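Local coordinates for protein intermedilysin (Streptococcus intermedius, PDB 5IMW) that probably binds cholesterol-containing host membranes and, after a major conformational change, inserts as an oligomeric pore that lyses the cell, at residues A[442-453]-A[463-471]. Sequence-based numbering, arbitrary orientation.
Sequences YSKNDLPLVPQR and HPQFEDKVV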
ATOM      1  N   TYR A 442      -7.831  14.135  42.698  1.00139.28           N
ATOM      2  CA  TYR A 442      -7.657  13.814  41.290  1.00133.64           C
ATOM      3  C   TYR A 442      -6.232  14.137  40.891  1.00122.44           C
ATOM      4  O   TYR A 442      -5.612  15.068  41.413  1.00129.82           O
ATOM      5  CB  TYR A 442      -8.652  14.569  40.398  1.00127.73           C
ATOM      6  CG  TYR A 442      -8.515  14.323  38.905  1.00139.56           C
ATOM      7  CD1 TYR A 442      -7.607  15.045  38.140  1.00136.86           C
ATOM      8  CD2 TYR A 442      -9.326  13.400  38.254  1.00122.44           C
ATOM      9  CE1 TYR A 442      -7.493  14.838  36.773  1.00141.56           C
ATOM     10  CE2 TYR A 442      -9.221  13.186  36.887  1.00120.19           C
ATOM     11  CZ  TYR A 442      -8.303  13.908  36.152  1.00139.58           C
ATOM     12  OH  TYR A 442      -8.201  13.698  34.794  1.00132.38           O
ATOM     13  N   SER A 443      -5.730  13.342  39.958  1.00116.86           N
ATOM     14  CA  SER A 443      -4.389  13.517  39.430  1.00116.07           C
ATOM     15  C   SER A 443      -4.291  12.888  38.049  1.00113.98           C
ATOM     16  O   SER A 443      -4.703  11.739  37.861  1.00116.25           O
ATOM     17  CB  SER A 443      -3.353  12.883  40.354  1.00126.50           C
ATOM     18  OG  SER A 443      -2.059  13.104  39.832  1.00111.47           O
ATOM     19  N   LYS A 444      -3.728  13.641  37.103  1.00113.77           N
ATOM     20  CA  LYS A 444      -3.470  13.160  35.750  1.00124.05           C
ATOM     21  C   LYS A 444      -2.197  13.808  35.220  1.00121.68           C
ATOM     22  O   LYS A 444      -1.738  14.832  35.734  1.00105.97           O
ATOM     23  CB  LYS A 444      -4.638  13.463  34.807  1.00113.76           C
ATOM     24  CG  LYS A 444      -5.014  12.292  33.915  1.00132.58           C
ATOM     25  CD  LYS A 444      -5.924  11.320  34.647  1.00131.24           C
ATOM     26  CE  LYS A 444      -5.767   9.901  34.124  1.00119.62           C
ATOM     27  NZ  LYS A 444      -6.807   8.980  34.667  1.00120.23           N
ATOM     28  N   ASN A 445      -1.644  13.209  34.159  1.00108.47           N
ATOM     29  CA  ASN A 445      -0.397  13.661  33.551  1.00119.17           C
ATOM     30  C   ASN A 445      -0.509  13.611  32.033  1.00119.68           C
ATOM     31  O   ASN A 445      -1.191  12.749  31.472  1.00107.74           O
ATOM     32  CB  ASN A 445       0.799  12.804  34.005  1.00112.00           C
ATOM     33  CG  ASN A 445       1.037  12.880  35.500  1.00124.84           C
ATOM     34  OD1 ASN A 445       0.286  12.308  36.289  1.00128.40           O
ATOM     35  ND2 ASN A 445       2.095  13.578  35.896  1.00118.36           N
ATOM     36  N   ASP A 446       0.180  14.544  31.372  1.00121.47           N
ATOM     37  CA  ASP A 446       0.240  14.606  29.909  1.00118.74           C
ATOM     38  C   ASP A 446      -1.163  14.585  29.306  1.00109.87           C
ATOM     39  O   ASP A 446      -1.481  13.780  28.427  1.00107.71           O
ATOM     40  CB  ASP A 446       1.093  13.462  29.353  1.00131.21           C
ATOM     41  CG  ASP A 446       1.694  13.779  27.989  1.00121.24           C
ATOM     42  OD1 ASP A 446       0.935  13.872  27.002  1.00116.76           O
ATOM     43  OD2 ASP A 446       2.934  13.917  27.903  1.00116.15           O
ATOM     44  N   LEU A 447      -2.009  15.486  29.785  1.00114.65           N
ATOM     45  CA  LEU A 447      -3.360  15.582  29.249  1.00109.80           C
ATOM     46  C   LEU A 447      -3.309  16.170  27.842  1.00 96.58           C
ATOM     47  O   LEU A 447      -2.703  17.228  27.643  1.00 99.31           O
ATOM     48  CB  LEU A 447      -4.241  16.446  30.148  1.00109.65           C
ATOM     49  CG  LEU A 447      -4.837  15.788  31.393  1.00120.10           C
ATOM     50  CD1 LEU A 447      -5.651  16.804  32.182  1.00118.97           C
ATOM     51  CD2 LEU A 447      -5.711  14.591  31.028  1.00120.20           C
ATOM     52  N   PRO A 448      -3.916  15.523  26.846  1.00 96.92           N
ATOM     53  CA  PRO A 448      -3.889  16.089  25.492  1.00 99.13           C
ATOM     54  C   PRO A 448      -4.499  17.482  25.464  1.00 93.10           C
ATOM     55  O   PRO A 448      -5.370  17.824  26.266  1.00 88.96           O
ATOM     56  CB  PRO A 448      -4.718  15.097  24.669  1.00104.46           C
ATOM     57  CG  PRO A 448      -4.683  13.829  25.440  1.00101.61           C
ATOM     58  CD  PRO A 448      -4.610  14.224  26.883  1.00101.83           C
ATOM     59  N   LEU A 449      -4.028  18.292  24.516  1.00 88.96           N
ATOM     60  CA  LEU A 449      -4.504  19.665  24.363  1.00 93.06           C
ATOM     61  C   LEU A 449      -5.772  19.655  23.516  1.00 88.00           C
ATOM     62  O   LEU A 449      -5.759  19.872  22.301  1.00 85.57           O
ATOM     63  CB  LEU A 449      -3.423  20.540  23.745  1.00 86.20           C
ATOM     64  CG  LEU A 449      -3.836  21.992  23.504  1.00 86.47           C
ATOM     65  CD1 LEU A 449      -2.985  22.933  24.335  1.00 86.06           C
ATOM     66  CD2 LEU A 449      -3.743  22.340  22.030  1.00 83.21           C
ATOM     67  N   VAL A 450      -6.892  19.409  24.184  1.00 86.70           N
ATOM     68  CA  VAL A 450      -8.202  19.403  23.536  1.00 95.34           C
ATOM     69  C   VAL A 450      -8.666  20.849  23.409  1.00 92.26           C
ATOM     70  O   VAL A 450      -8.311  21.679  24.258  1.00118.57           O
ATOM     71  CB  VAL A 450      -9.216  18.567  24.333  1.00 96.53           C
ATOM     72  CG1 VAL A 450     -10.440  18.264  23.481  1.00104.48           C
ATOM     73  CG2 VAL A 450      -8.584  17.278  24.836  1.00 88.57           C
ATOM     74  N   PRO A 451      -9.444  21.208  22.384  1.00 92.60           N
ATOM     75  CA  PRO A 451      -9.973  22.581  22.324  1.00 96.10           C
ATOM     76  C   PRO A 451     -10.611  23.057  23.618  1.00 93.50           C
ATOM     77  O   PRO A 451     -10.588  24.262  23.901  1.00 72.64           O
ATOM     78  CB  PRO A 451     -10.999  22.510  21.180  1.00101.55           C
ATOM     79  CG  PRO A 451     -11.102  21.044  20.799  1.00101.71           C
ATOM     80  CD  PRO A 451      -9.780  20.466  21.160  1.00 92.81           C
ATOM     81  N   GLN A 452     -11.171  22.158  24.425  1.00 95.04           N
ATOM     82  CA  GLN A 452     -11.817  22.568  25.665  1.00 87.19           C
ATOM     83  C   GLN A 452     -11.988  21.360  26.571  1.00 91.98           C
ATOM     84  O   GLN A 452     -12.588  20.358  26.168  1.00 99.33           O
ATOM     85  CB  GLN A 452     -13.181  23.220  25.392  1.00 98.59           C
ATOM     86  CG  GLN A 452     -13.748  23.997  26.578  1.00 97.51           C
ATOM     87  CD  GLN A 452     -13.142  25.385  26.717  1.00 86.71           C
ATOM     88  OE1 GLN A 452     -12.961  26.097  25.729  1.00 84.78           O
ATOM     89  NE2 GLN A 452     -12.826  25.774  27.948  1.00 81.53           N
ATOM     90  N   ARG A 453     -11.465  21.461  27.791  1.00 94.82           N
ATOM     91  CA  ARG A 453     -11.664  20.449  28.818  1.00100.12           C
ATOM     92  C   ARG A 453     -11.998  21.151  30.124  1.00102.09           C
ATOM     93  O   ARG A 453     -11.326  22.113  30.507  1.00101.85           O
ATOM     94  CB  ARG A 453     -10.420  19.559  28.970  1.00108.84           C
ATOM     95  CG  ARG A 453     -10.133  19.051  30.393  1.00123.52           C
ATOM     96  CD  ARG A 453      -9.587  17.635  30.384  1.00126.57           C
ATOM     97  NE  ARG A 453      -8.693  17.374  29.262  1.00106.49           N
ATOM     98  CZ  ARG A 453      -8.378  16.157  28.829  1.00109.88           C
ATOM     99  NH1 ARG A 453      -8.884  15.082  29.421  1.00123.82           N
ATOM    100  NH2 ARG A 453      -7.560  16.010  27.798  1.00110.48           N
ATOM    101  N   HIS A 463     -17.264  13.222  51.557  1.00134.84           N
ATOM    102  CA  HIS A 463     -17.376  12.564  50.254  1.00153.14           C
ATOM    103  C   HIS A 463     -17.117  13.602  49.166  1.00150.47           C
ATOM    104  O   HIS A 463     -18.056  14.119  48.546  1.00138.55           O
ATOM    105  CB  HIS A 463     -18.751  11.904  50.108  1.00146.02           C
ATOM    106  CG  HIS A 463     -19.128  11.579  48.696  1.00151.61           C
ATOM    107  ND1 HIS A 463     -19.603  12.528  47.816  1.00139.54           N
ATOM    108  CD2 HIS A 463     -19.121  10.408  48.017  1.00144.30           C
ATOM    109  CE1 HIS A 463     -19.859  11.959  46.653  1.00152.73           C
ATOM    110  NE2 HIS A 463     -19.576  10.672  46.747  1.00139.76           N
ATOM    111  N   PRO A 464     -15.853  13.957  48.928  1.00166.19           N
ATOM    112  CA  PRO A 464     -15.540  14.811  47.774  1.00151.69           C
ATOM    113  C   PRO A 464     -15.797  14.084  46.462  1.00150.83           C
ATOM    114  O   PRO A 464     -15.462  12.907  46.306  1.00132.18           O
ATOM    115  CB  PRO A 464     -14.049  15.127  47.954  1.00144.33           C
ATOM    116  CG  PRO A 464     -13.776  14.903  49.397  1.00144.94           C
ATOM    117  CD  PRO A 464     -14.687  13.784  49.812  1.00166.35           C
ATOM    118  N   GLN A 465     -16.391  14.804  45.513  1.00160.28           N
ATOM    119  CA  GLN A 465     -16.657  14.286  44.179  1.00155.94           C
ATOM    120  C   GLN A 465     -16.080  15.257  43.157  1.00149.64           C
ATOM    121  O   GLN A 465     -15.662  16.368  43.490  1.00139.24           O
ATOM    122  CB  GLN A 465     -18.159  14.067  43.944  1.00123.64           C
ATOM    123  CG  GLN A 465     -18.547  12.618  43.682  1.00127.68           C
ATOM    124  CD  GLN A 465     -18.238  12.179  42.263  1.00155.38           C
ATOM    125  OE1 GLN A 465     -17.242  12.601  41.672  1.00157.83           O
ATOM    126  NE2 GLN A 465     -19.103  11.343  41.700  1.00141.19           N
ATOM    127  N   PHE A 466     -16.067  14.834  41.896  1.00160.87           N
ATOM    128  CA  PHE A 466     -15.272  15.512  40.879  1.00148.25           C
ATOM    129  C   PHE A 466     -15.702  15.030  39.500  1.00120.21           C
ATOM    130  O   PHE A 466     -16.466  14.071  39.363  1.00124.69           O
ATOM    131  CB  PHE A 466     -13.772  15.278  41.099  1.00119.03           C
ATOM    132  CG  PHE A 466     -13.336  13.837  40.973  1.00122.46           C
ATOM    133  CD1 PHE A 466     -14.188  12.777  41.258  1.00139.78           C
ATOM    134  CD2 PHE A 466     -12.046  13.549  40.574  1.00121.25           C
ATOM    135  CE1 PHE A 466     -13.757  11.474  41.139  1.00125.56           C
ATOM    136  CE2 PHE A 466     -11.612  12.245  40.457  1.00141.49           C
ATOM    137  CZ  PHE A 466     -12.470  11.208  40.739  1.00130.68           C
ATOM    138  N   GLU A 467     -15.196  15.717  38.475  1.00119.37           N
ATOM    139  CA  GLU A 467     -15.561  15.432  37.095  1.00127.98           C
ATOM    140  C   GLU A 467     -14.436  15.874  36.170  1.00130.07           C
ATOM    141  O   GLU A 467     -13.775  16.886  36.419  1.00119.45           O
ATOM    142  CB  GLU A 467     -16.862  16.148  36.704  1.00119.92           C
ATOM    143  CG  GLU A 467     -17.372  15.821  35.298  1.00134.98           C
ATOM    144  CD  GLU A 467     -18.377  16.836  34.786  1.00137.50           C
ATOM    145  OE1 GLU A 467     -18.120  18.050  34.927  1.00130.24           O
ATOM    146  OE2 GLU A 467     -19.422  16.421  34.243  1.00127.04           O
ATOM    147  N   ASP A 468     -14.227  15.100  35.107  1.00134.09           N
ATOM    148  CA  ASP A 468     -13.374  15.488  33.988  1.00120.49           C
ATOM    149  C   ASP A 468     -14.184  15.300  32.715  1.00120.94           C
ATOM    150  O   ASP A 468     -14.669  14.195  32.449  1.00122.47           O
ATOM    151  CB  ASP A 468     -12.089  14.655  33.949  1.00116.81           C
ATOM    152  CG  ASP A 468     -11.127  15.111  32.868  1.00115.27           C
ATOM    153  OD1 ASP A 468     -11.587  15.659  31.844  1.00107.76           O
ATOM    154  OD2 ASP A 468      -9.903  14.919  33.042  1.00112.37           O
ATOM    155  N   LYS A 469     -14.336  16.370  31.936  1.00115.12           N
ATOM    156  CA  LYS A 469     -15.208  16.355  30.771  1.00119.58           C
ATOM    157  C   LYS A 469     -14.487  16.993  29.590  1.00125.01           C
ATOM    158  O   LYS A 469     -13.454  17.650  29.744  1.00107.18           O
ATOM    159  CB  LYS A 469     -16.530  17.073  31.062  1.00106.30           C
ATOM    160  CG  LYS A 469     -17.621  16.803  30.040  1.00118.98           C
ATOM    161  CD  LYS A 469     -18.984  16.720  30.705  1.00120.21           C
ATOM    162  CE  LYS A 469     -20.085  16.469  29.687  1.00135.40           C
ATOM    163  NZ  LYS A 469     -20.409  17.689  28.897  1.00130.80           N
ATOM    164  N   VAL A 470     -15.051  16.794  28.401  1.00121.47           N
ATOM    165  CA  VAL A 470     -14.404  17.185  27.155  1.00119.28           C
ATOM    166  C   VAL A 470     -15.470  17.663  26.178  1.00113.41           C
ATOM    167  O   VAL A 470     -16.566  17.098  26.108  1.00129.76           O
ATOM    168  CB  VAL A 470     -13.592  16.014  26.554  1.00104.57           C
ATOM    169  CG1 VAL A 470     -12.891  16.454  25.279  1.00114.37           C
ATOM    170  CG2 VAL A 470     -12.573  15.479  27.564  1.00117.79           C
ATOM    171  N   VAL A 471     -15.142  18.711  25.428  1.00109.19           N
ATOM    172  CA  VAL A 471     -15.957  19.154  24.301  1.00111.95           C
ATOM    173  C   VAL A 471     -15.102  20.008  23.374  1.00107.54           C
ATOM    174  O   VAL A 471     -14.479  19.498  22.444  1.00109.56           O
ATOM    175  CB  VAL A 471     -17.209  19.939  24.750  1.00109.26           C
ATOM    176  CG1 VAL A 471     -18.450  19.064  24.661  1.00119.95           C
ATOM    177  CG2 VAL A 471     -17.033  20.505  26.149  1.00109.14           C
TER
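Y442 reaches from the edge strand 439-444 across to F466 and D468 on strand 464-470. Its ring is carried toward the other sheet because chi1 (178°) sets CG opposite the backbone N, and it meets F466 rim to rim, centroids 5.8 Å apart and planes at 70°. A tyrosine suits this partly exposed place: its ring carbons pack against phenylalanine while Y442 OH comes within 2.7 Å of D468 OD2. Farther along, branched V450 sets CG1 against V470 CG1 at 3.5 Å, a small apolar patch where the connecting loop passes the C-terminus. The carbonyl O of Q452 accepts a nearly straight hydrogen bond from V471 N at 3.1 Å. R453 forms an antiparallel non-hydrogen-bonded pair with V470, and its bent side chain turns back between the sheets. R453 NH2 donates to P448 O, tying the guanidinium to its own loop, and L447 CD2 lies over one guanidinium face. D468 OD1 sits at the guanidinium edge, 3.7 Å from R453 NH1 in a long salt bridge. An acid suits this place between hydroxyl and cation. Strand 439-444 pairs with 420-429, whereas 453-459 lies between 365-369 and 464-470, so loop 445-452 crosses between the facing sheets of the cytolysin C-terminal beta sandwich.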